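Local coordinates for protein fimbrin (Schizosaccharomyces pombe, PDB 1RT8) that binds and cross-links actin filaments through calponin-homology domains, supporting cell polarity, cytokinesis, mating and spore formation, at residues F45-L57 with L80-V92. Numbering follows the deposited sequence.
Sequences FDQCKDGLILSKL and LDNFKCIENNNVV
Two neighbouring asparagines of helix 82-99, N88 and N89, grip the turn that leads into helix 52-61 by its backbone carbonyls. N88 ND2 donates to D50 O (3.1 Å), almost in line with the C=O bond and within its own amide plane, while its OD1 accepts from the backbone N of N72. N89 ND2 donates to K49 O (3.1 Å), tilted 31° from that carbonyl's plane. Asparagine suits both places, since a short amide can reach carbonyls that the turn leaves without helical partners. With an alanine at N89, K49 O would probably lose this donor and a gap would open beside G51.

The turn is also braced from within. With chi1 at 71°, D50 brings OD1 over to L52 N in an Asx turn, while OD2 pairs with R34. G51, the N-cap, has a positive phi, which glycine adopts readily, and N89 OD1 lies 3.1 Å from its CA, where a CB would clash. S55 OG and S55 N reach G51 O from opposite faces.

Van der Waals packing flanks these bonds: C85 SG and L80 CD2 each come within 3.5 Å of D50 CB, and branched V92 sets CG2 against L54 CB (3.9 Å), an apolar pair. The same CG2 sits tightly against the S55 hydroxyl, 3.1 Å from OG.

Within the first calponin-homology domain, the helical segments 52-57 and 82-92 run roughly parallel, 22° apart; helix 109-113 touches both L54 and N89, and helix 117-131 packs on L54 and L57.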
loop_
_atom_site.group_PDB
_atom_site.type_symbol
_atom_site.label_atom_id
_atom_site.label_comp_id
_atom_site.label_asym_id
_atom_site.label_seq_id
_atom_site.Cartn_x
_atom_site.Cartn_y
_atom_site.Cartn_z
ATOM N N PHE A 45 21.549 5.209 6.209
ATOM C CA PHE A 45 21.439 4.130 5.237
ATOM C C PHE A 45 22.138 2.853 5.679
ATOM O O PHE A 45 21.697 1.751 5.334
ATOM C CB PHE A 45 21.946 4.605 3.873
ATOM C CG PHE A 45 21.218 5.814 3.360
ATOM C CD1 PHE A 45 21.776 7.084 3.478
ATOM C CD2 PHE A 45 19.951 5.688 2.802
ATOM C CE1 PHE A 45 21.079 8.211 3.048
ATOM C CE2 PHE A 45 19.247 6.804 2.373
ATOM C CZ PHE A 45 19.813 8.069 2.496
ATOM N N ASP A 46 23.212 2.990 6.449
ATOM C CA ASP A 46 23.916 1.819 6.951
ATOM C C ASP A 46 23.046 1.196 8.028
ATOM O O ASP A 46 22.990 -0.028 8.170
ATOM C CB ASP A 46 25.267 2.198 7.551
ATOM C CG ASP A 46 26.297 2.532 6.498
ATOM O OD1 ASP A 46 26.495 1.708 5.576
ATOM O OD2 ASP A 46 26.914 3.614 6.597
ATOM N N GLN A 47 22.365 2.049 8.783
ATOM C CA GLN A 47 21.482 1.596 9.845
ATOM C C GLN A 47 20.233 0.916 9.281
ATOM O O GLN A 47 19.509 0.245 10.017
ATOM C CB GLN A 47 21.060 2.775 10.724
ATOM C CG GLN A 47 22.174 3.345 11.580
ATOM C CD GLN A 47 22.758 2.307 12.514
ATOM O OE1 GLN A 47 22.024 1.581 13.181
ATOM N NE2 GLN A 47 24.083 2.233 12.572
ATOM N N CYS A 48 19.983 1.091 7.982
ATOM C CA CYS A 48 18.809 0.496 7.348
ATOM C C CYS A 48 19.064 -0.871 6.728
ATOM O O CYS A 48 18.127 -1.564 6.338
ATOM C CB CYS A 48 18.259 1.434 6.272
ATOM S SG CYS A 48 17.298 2.829 6.922
ATOM N N LYS A 49 20.333 -1.264 6.669
ATOM C CA LYS A 49 20.735 -2.533 6.065
ATOM C C LYS A 49 20.139 -3.829 6.602
ATOM O O LYS A 49 19.937 -4.778 5.829
ATOM C CB LYS A 49 22.259 -2.656 6.085
ATOM C CG LYS A 49 22.970 -1.623 5.225
ATOM C CD LYS A 49 24.479 -1.836 5.246
ATOM C CE LYS A 49 25.178 -0.932 4.250
ATOM N NZ LYS A 49 26.645 -1.176 4.215
ATOM N N ASP A 50 19.860 -3.906 7.900
ATOM C CA ASP A 50 19.316 -5.150 8.425
ATOM C C ASP A 50 17.800 -5.215 8.451
ATOM O O ASP A 50 17.230 -6.121 9.053
ATOM C CB ASP A 50 19.893 -5.475 9.818
ATOM C CG ASP A 50 19.388 -4.551 10.921
ATOM O OD1 ASP A 50 18.511 -3.696 10.673
ATOM O OD2 ASP A 50 19.887 -4.696 12.059
ATOM N N GLY A 51 17.155 -4.258 7.790
ATOM C CA GLY A 51 15.704 -4.233 7.719
ATOM C C GLY A 51 14.861 -3.930 8.951
ATOM O O GLY A 51 13.643 -3.780 8.831
ATOM N N LEU A 52 15.468 -3.835 10.129
ATOM C CA LEU A 52 14.694 -3.564 11.346
ATOM C C LEU A 52 14.028 -2.186 11.369
ATOM O O LEU A 52 12.829 -2.073 11.638
ATOM C CB LEU A 52 15.582 -3.750 12.589
ATOM C CG LEU A 52 15.980 -5.211 12.832
ATOM C CD1 LEU A 52 16.968 -5.306 13.986
ATOM C CD2 LEU A 52 14.743 -6.031 13.121
ATOM N N ILE A 53 14.803 -1.144 11.093
ATOM C CA ILE A 53 14.278 0.216 11.073
ATOM C C ILE A 53 13.132 0.341 10.081
ATOM O O ILE A 53 12.085 0.913 10.403
ATOM C CB ILE A 53 15.372 1.222 10.687
ATOM C CG1 ILE A 53 16.393 1.324 11.825
ATOM C CG2 ILE A 53 14.758 2.573 10.378
ATOM C CD1 ILE A 53 17.525 2.281 11.546
ATOM N N LEU A 54 13.325 -0.193 8.877
ATOM C CA LEU A 54 12.277 -0.126 7.859
ATOM C C LEU A 54 11.027 -0.890 8.272
ATOM O O LEU A 54 9.913 -0.420 8.053
ATOM C CB LEU A 54 12.802 -0.653 6.520
ATOM C CG LEU A 54 13.831 0.286 5.890
ATOM C CD1 LEU A 54 14.445 -0.356 4.646
ATOM C CD2 LEU A 54 13.154 1.604 5.554
ATOM N N SER A 55 11.209 -2.069 8.869
ATOM C CA SER A 55 10.078 -2.876 9.322
ATOM C C SER A 55 9.292 -2.094 10.367
ATOM O O SER A 55 8.057 -2.133 10.388
ATOM C CB SER A 55 10.557 -4.206 9.929
ATOM O OG SER A 55 11.054 -5.083 8.933
ATOM N N LYS A 56 10.017 -1.398 11.241
ATOM C CA LYS A 56 9.392 -0.583 12.281
ATOM C C LYS A 56 8.621 0.581 11.642
ATOM O O LYS A 56 7.498 0.893 12.042
ATOM C CB LYS A 56 10.457 -0.034 13.239
ATOM C CG LYS A 56 11.145 -1.081 14.108
ATOM C CD LYS A 56 10.218 -1.594 15.193
ATOM C CE LYS A 56 10.965 -2.511 16.179
ATOM N NZ LYS A 56 10.089 -2.859 17.336
ATOM N N LEU A 57 9.222 1.227 10.651
ATOM C CA LEU A 57 8.555 2.340 9.982
ATOM C C LEU A 57 7.251 1.848 9.339
ATOM O O LEU A 57 6.215 2.521 9.384
ATOM C CB LEU A 57 9.481 2.938 8.920
ATOM C CG LEU A 57 8.962 4.172 8.193
ATOM C CD1 LEU A 57 8.757 5.306 9.195
ATOM C CD2 LEU A 57 9.958 4.581 7.119
ATOM N N LEU A 80 24.712 -8.021 11.987
ATOM C CA LEU A 80 23.777 -9.111 11.743
ATOM C C LEU A 80 24.327 -9.643 10.422
ATOM O O LEU A 80 24.598 -8.855 9.516
ATOM C CB LEU A 80 22.367 -8.540 11.561
ATOM C CG LEU A 80 21.124 -9.418 11.731
ATOM C CD1 LEU A 80 21.109 -10.049 13.109
ATOM C CD2 LEU A 80 19.881 -8.563 11.548
ATOM N N ASP A 81 24.525 -10.954 10.310
ATOM C CA ASP A 81 25.078 -11.511 9.071
ATOM C C ASP A 81 24.167 -11.240 7.870
ATOM O O ASP A 81 22.963 -11.052 8.027
ATOM C CB ASP A 81 25.345 -13.015 9.234
ATOM C CG ASP A 81 24.081 -13.853 9.168
ATOM O OD1 ASP A 81 23.001 -13.354 9.545
ATOM O OD2 ASP A 81 24.175 -15.030 8.750
ATOM N N ASN A 82 24.748 -11.210 6.674
ATOM C CA ASN A 82 23.988 -10.937 5.455
ATOM C C ASN A 82 22.740 -11.793 5.325
ATOM O O ASN A 82 21.654 -11.281 5.059
ATOM C CB ASN A 82 24.879 -11.105 4.222
ATOM C CG ASN A 82 25.894 -9.980 4.081
ATOM O OD1 ASN A 82 25.775 -8.947 4.732
ATOM N ND2 ASN A 82 26.885 -10.172 3.223
ATOM N N PHE A 83 22.898 -13.090 5.541
ATOM C CA PHE A 83 21.792 -14.033 5.459
ATOM C C PHE A 83 20.566 -13.584 6.270
ATOM O O PHE A 83 19.424 -13.670 5.803
ATOM C CB PHE A 83 22.259 -15.396 5.961
ATOM C CG PHE A 83 21.240 -16.472 5.808
ATOM C CD1 PHE A 83 21.136 -17.179 4.613
ATOM C CD2 PHE A 83 20.369 -16.775 6.851
ATOM C CE1 PHE A 83 20.178 -18.180 4.454
ATOM C CE2 PHE A 83 19.407 -17.770 6.705
ATOM C CZ PHE A 83 19.311 -18.476 5.500
ATOM N N LYS A 84 20.792 -13.121 7.494
ATOM C CA LYS A 84 19.680 -12.682 8.325
ATOM C C LYS A 84 19.113 -11.349 7.849
ATOM O O LYS A 84 17.905 -11.122 7.937
ATOM C CB LYS A 84 20.100 -12.600 9.794
ATOM C CG LYS A 84 20.201 -13.971 10.462
ATOM C CD LYS A 84 20.461 -13.861 11.958
ATOM C CE LYS A 84 20.454 -15.240 12.610
ATOM N NZ LYS A 84 21.417 -16.147 11.935
ATOM N N CYS A 85 19.977 -10.480 7.338
ATOM C CA CYS A 85 19.539 -9.188 6.814
ATOM C C CYS A 85 18.629 -9.394 5.589
ATOM O O CYS A 85 17.653 -8.661 5.400
ATOM C CB CYS A 85 20.741 -8.331 6.411
ATOM S SG CYS A 85 21.753 -7.677 7.774
ATOM N N ILE A 86 18.952 -10.389 4.758
ATOM C CA ILE A 86 18.149 -10.670 3.575
ATOM C C ILE A 86 16.749 -11.147 3.964
ATOM O O ILE A 86 15.757 -10.694 3.383
ATOM C CB ILE A 86 18.807 -11.738 2.676
ATOM C CG1 ILE A 86 20.070 -11.170 2.022
ATOM C CG2 ILE A 86 17.817 -12.199 1.612
ATOM C CD1 ILE A 86 19.818 -9.969 1.115
ATOM N N GLU A 87 16.673 -12.056 4.939
ATOM C CA GLU A 87 15.390 -12.566 5.419
ATOM C C GLU A 87 14.551 -11.387 5.894
ATOM O O GLU A 87 13.394 -11.241 5.513
ATOM C CB GLU A 87 15.586 -13.555 6.582
ATOM C CG GLU A 87 16.362 -14.825 6.216
ATOM C CD GLU A 87 16.550 -15.760 7.399
ATOM O OE1 GLU A 87 16.953 -15.289 8.483
ATOM O OE2 GLU A 87 16.300 -16.967 7.251
ATOM N N ASN A 88 15.138 -10.544 6.737
ATOM C CA ASN A 88 14.434 -9.372 7.240
ATOM C C ASN A 88 14.027 -8.456 6.080
ATOM O O ASN A 88 12.916 -7.925 6.050
ATOM C CB ASN A 88 15.328 -8.585 8.209
ATOM C CG ASN A 88 15.420 -9.231 9.584
ATOM O OD1 ASN A 88 14.851 -10.288 9.826
ATOM N ND2 ASN A 88 16.142 -8.581 10.497
ATOM N N ASN A 89 14.931 -8.256 5.131
ATOM C CA ASN A 89 14.619 -7.382 4.006
ATOM C C ASN A 89 13.529 -7.937 3.107
ATOM O O ASN A 89 12.804 -7.177 2.469
ATOM C CB ASN A 89 15.891 -7.046 3.226
ATOM C CG ASN A 89 16.806 -6.111 4.009
ATOM O OD1 ASN A 89 16.344 -5.379 4.886
ATOM N ND2 ASN A 89 18.090 -6.122 3.692
ATOM N N ASN A 90 13.391 -9.258 3.070
ATOM C CA ASN A 90 12.324 -9.867 2.279
ATOM C C ASN A 90 10.988 -9.455 2.901
ATOM O O ASN A 90 10.018 -9.155 2.192
ATOM C CB ASN A 90 12.435 -11.395 2.292
ATOM C CG ASN A 90 13.498 -11.911 1.349
ATOM O OD1 ASN A 90 13.992 -11.179 0.500
ATOM N ND2 ASN A 90 13.846 -13.183 1.487
ATOM N N VAL A 91 10.942 -9.463 4.234
ATOM C CA VAL A 91 9.733 -9.078 4.970
ATOM C C VAL A 91 9.389 -7.610 4.688
ATOM O O VAL A 91 8.227 -7.266 4.478
ATOM C CB VAL A 91 9.924 -9.256 6.491
ATOM C CG1 VAL A 91 8.722 -8.691 7.229
ATOM C CG2 VAL A 91 10.099 -10.730 6.829
ATOM N N VAL A 92 10.406 -6.753 4.697
ATOM C CA VAL A 92 10.229 -5.328 4.416
ATOM C C VAL A 92 9.681 -5.124 3.004
ATOM O O VAL A 92 8.616 -4.531 2.815
ATOM C CB VAL A 92 11.580 -4.568 4.536
ATOM C CG1 VAL A 92 11.487 -3.200 3.872
ATOM C CG2 VAL A 92 11.954 -4.412 6.010
#